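Local coordinates for uncharacterized protein lp_2664 (Lactobacillus plantarum WCFS1, PDB 2PJQ) that is of unknown function but belongs to the HD-domain family, and so is probably a metal-dependent phosphohydrolase acting on a phosphorylated substrate, at residues 105-110 with 180-185; 127-132 with 184-189. All coordinates share one frame; numbering follows the deposited sequence.

Interaction 1: residues 105-110 with 180-185; sequences MSFSKS and YEKLFK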
# COMPACT_ATOMS: atom_id res chain seq x y z
N MSE B 105 -18.96 -3.06 -16.51
CA MSE B 105 -18.11 -4.20 -16.23
C MSE B 105 -17.52 -4.07 -14.83
O MSE B 105 -16.90 -5.00 -14.32
CB MSE B 105 -16.98 -4.24 -17.22
CG MSE B 105 -16.24 -2.94 -17.23
SE MSE B 105 -14.49 -3.15 -17.92
CE MSE B 105 -13.48 -2.76 -16.32
N SER B 106 -17.69 -2.90 -14.23
CA SER B 106 -17.15 -2.71 -12.90
C SER B 106 -17.98 -3.45 -11.86
O SER B 106 -19.19 -3.64 -12.02
CB SER B 106 -17.06 -1.22 -12.55
OG SER B 106 -16.12 -0.55 -13.37
N PHE B 107 -17.29 -3.89 -10.81
CA PHE B 107 -17.88 -4.60 -9.69
C PHE B 107 -18.85 -3.65 -8.99
O PHE B 107 -19.90 -4.06 -8.49
CB PHE B 107 -16.76 -5.00 -8.73
CG PHE B 107 -17.22 -5.71 -7.49
CD1 PHE B 107 -17.52 -7.06 -7.52
CD2 PHE B 107 -17.29 -5.03 -6.28
CE1 PHE B 107 -17.87 -7.74 -6.35
CE2 PHE B 107 -17.64 -5.70 -5.11
CZ PHE B 107 -17.93 -7.05 -5.15
N SER B 108 -18.48 -2.37 -8.95
CA SER B 108 -19.30 -1.35 -8.31
C SER B 108 -20.71 -1.39 -8.90
O SER B 108 -21.70 -1.21 -8.19
CB SER B 108 -18.69 0.04 -8.51
OG SER B 108 -18.52 0.36 -9.88
N LYS B 109 -20.78 -1.63 -10.20
CA LYS B 109 -22.05 -1.70 -10.90
C LYS B 109 -22.86 -2.93 -10.53
O LYS B 109 -24.03 -2.81 -10.16
CB LYS B 109 -21.83 -1.67 -12.42
CG LYS B 109 -21.57 -0.28 -12.99
CD LYS B 109 -22.72 0.66 -12.65
CE LYS B 109 -22.68 1.94 -13.49
NZ LYS B 109 -23.04 1.69 -14.92
N SER B 110 -22.24 -4.10 -10.61
CA SER B 110 -22.89 -5.38 -10.30
C SER B 110 -23.89 -5.30 -9.15
O SER B 110 -24.85 -6.07 -9.12
CB SER B 110 -21.84 -6.45 -9.98
OG SER B 110 -21.17 -6.19 -8.76
N TYR B 180 -12.16 -8.85 1.73
CA TYR B 180 -13.39 -9.54 2.09
C TYR B 180 -14.55 -9.09 1.22
O TYR B 180 -15.27 -9.92 0.66
CB TYR B 180 -13.74 -9.30 3.56
CG TYR B 180 -12.89 -10.09 4.53
CD1 TYR B 180 -12.88 -11.48 4.49
CD2 TYR B 180 -12.07 -9.44 5.47
CE1 TYR B 180 -12.06 -12.22 5.35
CE2 TYR B 180 -11.25 -10.17 6.33
CZ TYR B 180 -11.25 -11.56 6.26
OH TYR B 180 -10.39 -12.28 7.05
N GLU B 181 -14.71 -7.78 1.11
CA GLU B 181 -15.79 -7.17 0.34
C GLU B 181 -15.73 -7.32 -1.17
O GLU B 181 -16.77 -7.31 -1.85
CB GLU B 181 -15.87 -5.67 0.67
CG GLU B 181 -16.31 -5.38 2.08
CD GLU B 181 -16.24 -3.91 2.42
OE1 GLU B 181 -16.59 -3.07 1.56
OE2 GLU B 181 -15.86 -3.59 3.56
N LYS B 182 -14.51 -7.44 -1.71
CA LYS B 182 -14.34 -7.54 -3.15
C LYS B 182 -13.30 -8.54 -3.63
O LYS B 182 -13.65 -9.66 -3.99
CB LYS B 182 -14.03 -6.14 -3.72
CG LYS B 182 -13.84 -6.11 -5.24
CD LYS B 182 -14.10 -4.73 -5.83
CE LYS B 182 -13.71 -4.68 -7.30
NZ LYS B 182 -12.28 -4.27 -7.49
N LEU B 183 -12.04 -8.13 -3.63
CA LEU B 183 -10.92 -8.97 -4.09
C LEU B 183 -10.96 -10.49 -3.88
O LEU B 183 -10.49 -11.24 -4.73
CB LEU B 183 -9.62 -8.42 -3.50
CG LEU B 183 -9.52 -6.90 -3.66
CD1 LEU B 183 -8.16 -6.40 -3.18
CD2 LEU B 183 -9.76 -6.54 -5.13
N PHE B 184 -11.51 -10.94 -2.75
CA PHE B 184 -11.61 -12.38 -2.47
C PHE B 184 -12.68 -13.08 -3.30
O PHE B 184 -12.75 -14.31 -3.31
CB PHE B 184 -11.90 -12.64 -0.98
CG PHE B 184 -10.69 -12.59 -0.07
CD1 PHE B 184 -9.39 -12.54 -0.58
CD2 PHE B 184 -10.86 -12.61 1.32
CE1 PHE B 184 -8.28 -12.50 0.29
CE2 PHE B 184 -9.77 -12.57 2.19
CZ PHE B 184 -8.47 -12.52 1.68
N LYS B 185 -13.52 -12.32 -4.00
CA LYS B 185 -14.60 -12.90 -4.81
C LYS B 185 -14.32 -12.89 -6.31
O LYS B 185 -14.96 -13.60 -7.08
CB LYS B 185 -15.92 -12.18 -4.58
CG LYS B 185 -16.28 -12.00 -3.14
CD LYS B 185 -17.38 -10.97 -3.00
CE LYS B 185 -17.63 -10.58 -1.55
NZ LYS B 185 -18.37 -9.26 -1.46

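Interaction 2: residues 127-132 with 184-189; sequences ADRLDA and FKLAAL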
# COMPACT_ATOMS: atom_id res chain seq x y z
N ALA B 127 -9.48 -9.38 -17.40
CA ALA B 127 -8.13 -8.87 -17.46
C ALA B 127 -7.90 -7.85 -16.35
O ALA B 127 -6.90 -7.91 -15.62
CB ALA B 127 -7.87 -8.24 -18.80
N ASP B 128 -8.84 -6.93 -16.21
CA ASP B 128 -8.72 -5.89 -15.21
C ASP B 128 -8.68 -6.45 -13.79
O ASP B 128 -7.82 -6.07 -12.99
CB ASP B 128 -9.87 -4.89 -15.34
CG ASP B 128 -9.50 -3.52 -14.82
OD1 ASP B 128 -8.62 -2.88 -15.45
OD2 ASP B 128 -10.07 -3.08 -13.80
N ARG B 129 -9.60 -7.35 -13.47
CA ARG B 129 -9.63 -7.94 -12.14
C ARG B 129 -8.42 -8.79 -11.89
O ARG B 129 -7.85 -8.79 -10.80
CB ARG B 129 -10.90 -8.76 -11.95
CG ARG B 129 -12.14 -7.89 -11.80
CD ARG B 129 -13.44 -8.67 -11.92
NE ARG B 129 -14.56 -7.75 -11.93
CZ ARG B 129 -15.84 -8.12 -11.96
NH1 ARG B 129 -16.17 -9.40 -11.99
NH2 ARG B 129 -16.79 -7.18 -11.97
N LEU B 130 -8.00 -9.51 -12.93
CA LEU B 130 -6.84 -10.39 -12.82
C LEU B 130 -5.61 -9.67 -12.30
O LEU B 130 -4.69 -10.30 -11.81
CB LEU B 130 -6.54 -11.03 -14.17
CG LEU B 130 -7.20 -12.40 -14.33
CD1 LEU B 130 -6.83 -12.94 -15.67
CD2 LEU B 130 -6.72 -13.34 -13.23
N ASP B 131 -5.61 -8.34 -12.43
CA ASP B 131 -4.51 -7.50 -11.98
C ASP B 131 -4.84 -6.80 -10.67
O ASP B 131 -4.14 -5.88 -10.25
CB ASP B 131 -4.20 -6.43 -13.02
CG ASP B 131 -2.79 -5.87 -12.86
OD1 ASP B 131 -1.82 -6.65 -13.02
OD2 ASP B 131 -2.65 -4.65 -12.58
N ALA B 132 -5.92 -7.23 -10.03
CA ALA B 132 -6.33 -6.64 -8.76
C ALA B 132 -6.37 -7.71 -7.68
O ALA B 132 -7.10 -7.60 -6.70
CB ALA B 132 -7.69 -5.96 -8.89
N PHE B 184 -11.51 -10.94 -2.75
CA PHE B 184 -11.61 -12.38 -2.47
C PHE B 184 -12.68 -13.08 -3.30
O PHE B 184 -12.75 -14.31 -3.31
CB PHE B 184 -11.90 -12.64 -0.98
CG PHE B 184 -10.69 -12.59 -0.07
CD1 PHE B 184 -9.39 -12.54 -0.58
CD2 PHE B 184 -10.86 -12.61 1.32
CE1 PHE B 184 -8.28 -12.50 0.29
CE2 PHE B 184 -9.77 -12.57 2.19
CZ PHE B 184 -8.47 -12.52 1.68
N LYS B 185 -13.52 -12.32 -4.00
CA LYS B 185 -14.60 -12.90 -4.81
C LYS B 185 -14.32 -12.89 -6.31
O LYS B 185 -14.96 -13.60 -7.08
CB LYS B 185 -15.92 -12.18 -4.58
CG LYS B 185 -16.28 -12.00 -3.14
CD LYS B 185 -17.38 -10.97 -3.00
CE LYS B 185 -17.63 -10.58 -1.55
NZ LYS B 185 -18.37 -9.26 -1.46
N LEU B 186 -13.36 -12.08 -6.73
CA LEU B 186 -13.05 -11.97 -8.14
C LEU B 186 -12.80 -13.27 -8.90
O LEU B 186 -13.39 -13.48 -9.96
CB LEU B 186 -11.87 -11.01 -8.34
CG LEU B 186 -12.10 -9.62 -7.73
CD1 LEU B 186 -10.99 -8.68 -8.15
CD2 LEU B 186 -13.44 -9.08 -8.19
N ALA B 187 -11.96 -14.15 -8.37
CA ALA B 187 -11.61 -15.41 -9.06
C ALA B 187 -12.77 -16.39 -9.26
O ALA B 187 -12.67 -17.37 -10.01
CB ALA B 187 -10.46 -16.12 -8.32
N ALA B 188 -13.87 -16.14 -8.58
CA ALA B 188 -15.02 -17.02 -8.71
C ALA B 188 -15.87 -16.38 -9.78
O ALA B 188 -16.65 -17.06 -10.45
CB ALA B 188 -15.77 -17.10 -7.39
N LEU B 189 -15.71 -15.07 -9.94
CA LEU B 189 -16.47 -14.30 -10.90
C LEU B 189 -15.78 -14.23 -12.25
O LEU B 189 -16.36 -13.79 -13.24
CB LEU B 189 -16.74 -12.90 -10.35
CG LEU B 189 -17.65 -12.83 -9.10
CD1 LEU B 189 -17.91 -11.39 -8.66
CD2 LEU B 189 -18.95 -13.50 -9.43

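Interaction 1: residues 105-110 with 180-185
F107, on the short helical turn 107-110 of the HD-domain fold, meets K182 and E181 of helix 175-183, where two elements some 70 residues apart in sequence close on each other. The ring of F107 reaches across because its CG stands anti to the backbone N (chi1 178°). K182 lays its aliphatic chain over one face of that ring: its CG sits 3.9 Å from the F107 ring centroid, displaced toward the rim, in a CH-pi contact. The two side chains run past one another in opposite directions, which brings K182 CE back to 3.4 Å from F107 CB. A bend at chi4 then turns the ammonium group off the line of the methylenes.

At the far end of the ring, F107 CZ comes within 3.5 Å of the carbonyl oxygen E181 O, approached obliquely. That oxygen also accepts a hydrogen bond of 2.6 Å from K185 NZ, which lies above the carbonyl plane and by the edge of the F107 ring. The carboxylate of E181 turns to R160 in a salt bridge, while F111 makes an edge-to-face contact with F107. No hydrogen bond joins the two segments: they are held by hydrocarbon against an aromatic face, K182 packing through its methylenes and not through its ammonium group.

Interaction 2: residues 127-132 with 184-189
R129 and L186 carry this contact, the arginine standing in the last turn of helix 119-130 and the leucine at the start of the short helix 186-189. The arginine leaves its helix with CG anti to the carbonyl carbon (chi1 -73°) and stays extended as far as NE, which lays CB, CG and CD in turn beside L186. R129 CB begins by touching one branch of the leucine, L186 CD1, at 3.8 Å. One step on, R129 CG lies almost equally near both methyls, 3.9 Å from L186 CD1 and 4.0 Å from L186 CD2. R129 CD passes to the second branch alone, 3.8 Å from L186 CD2, and NE still skirts the same methyl. At the tip, R129 NH1 rests 3.9 Å from L189 CB, one helical turn further along, with the guanidinium set obliquely to both leucines.

The arginine chain and L186 cross at roughly a right angle, and the two methyls of L186 lie along one side of the arginine's methylenes, CD1 nearer CB and CD2 nearer CD. A132 CB adds a looser apolar touch to L186 CD1 at 4.3 Å, and I133 also packs on L186. An alanine at R129 would keep only the CB touch and is likely to leave L186 CD2 and L189 CB without their cover on this side. The contact is van der Waals packing, with no hydrogen bond or salt bridge between the segments; R129 lends its methylenes to L186 and lays NH1 of its guanidinium beside L189 CB.

In the fold
Interactions 1 and 2 have centres 8 Å apart and share F184 and K185, where helix 175-183 hands over to helix 186-189. R129 bridges them: its NH2 lies 3.2 Å from M105 O, and its side chain also packs against F107. L183 makes a second link, its CD2 standing 3.3 Å from A132 O. Interaction 2 includes D128 of the probable HD-type site, where H34, H63, D64 and D128 converge without a bound metal. Interaction 1 comes near that site through K182, whose NZ lies 6.8 Å from D128 OD2 without touching it. L186 and L189, by contrast, pack on R129, the residue after D128.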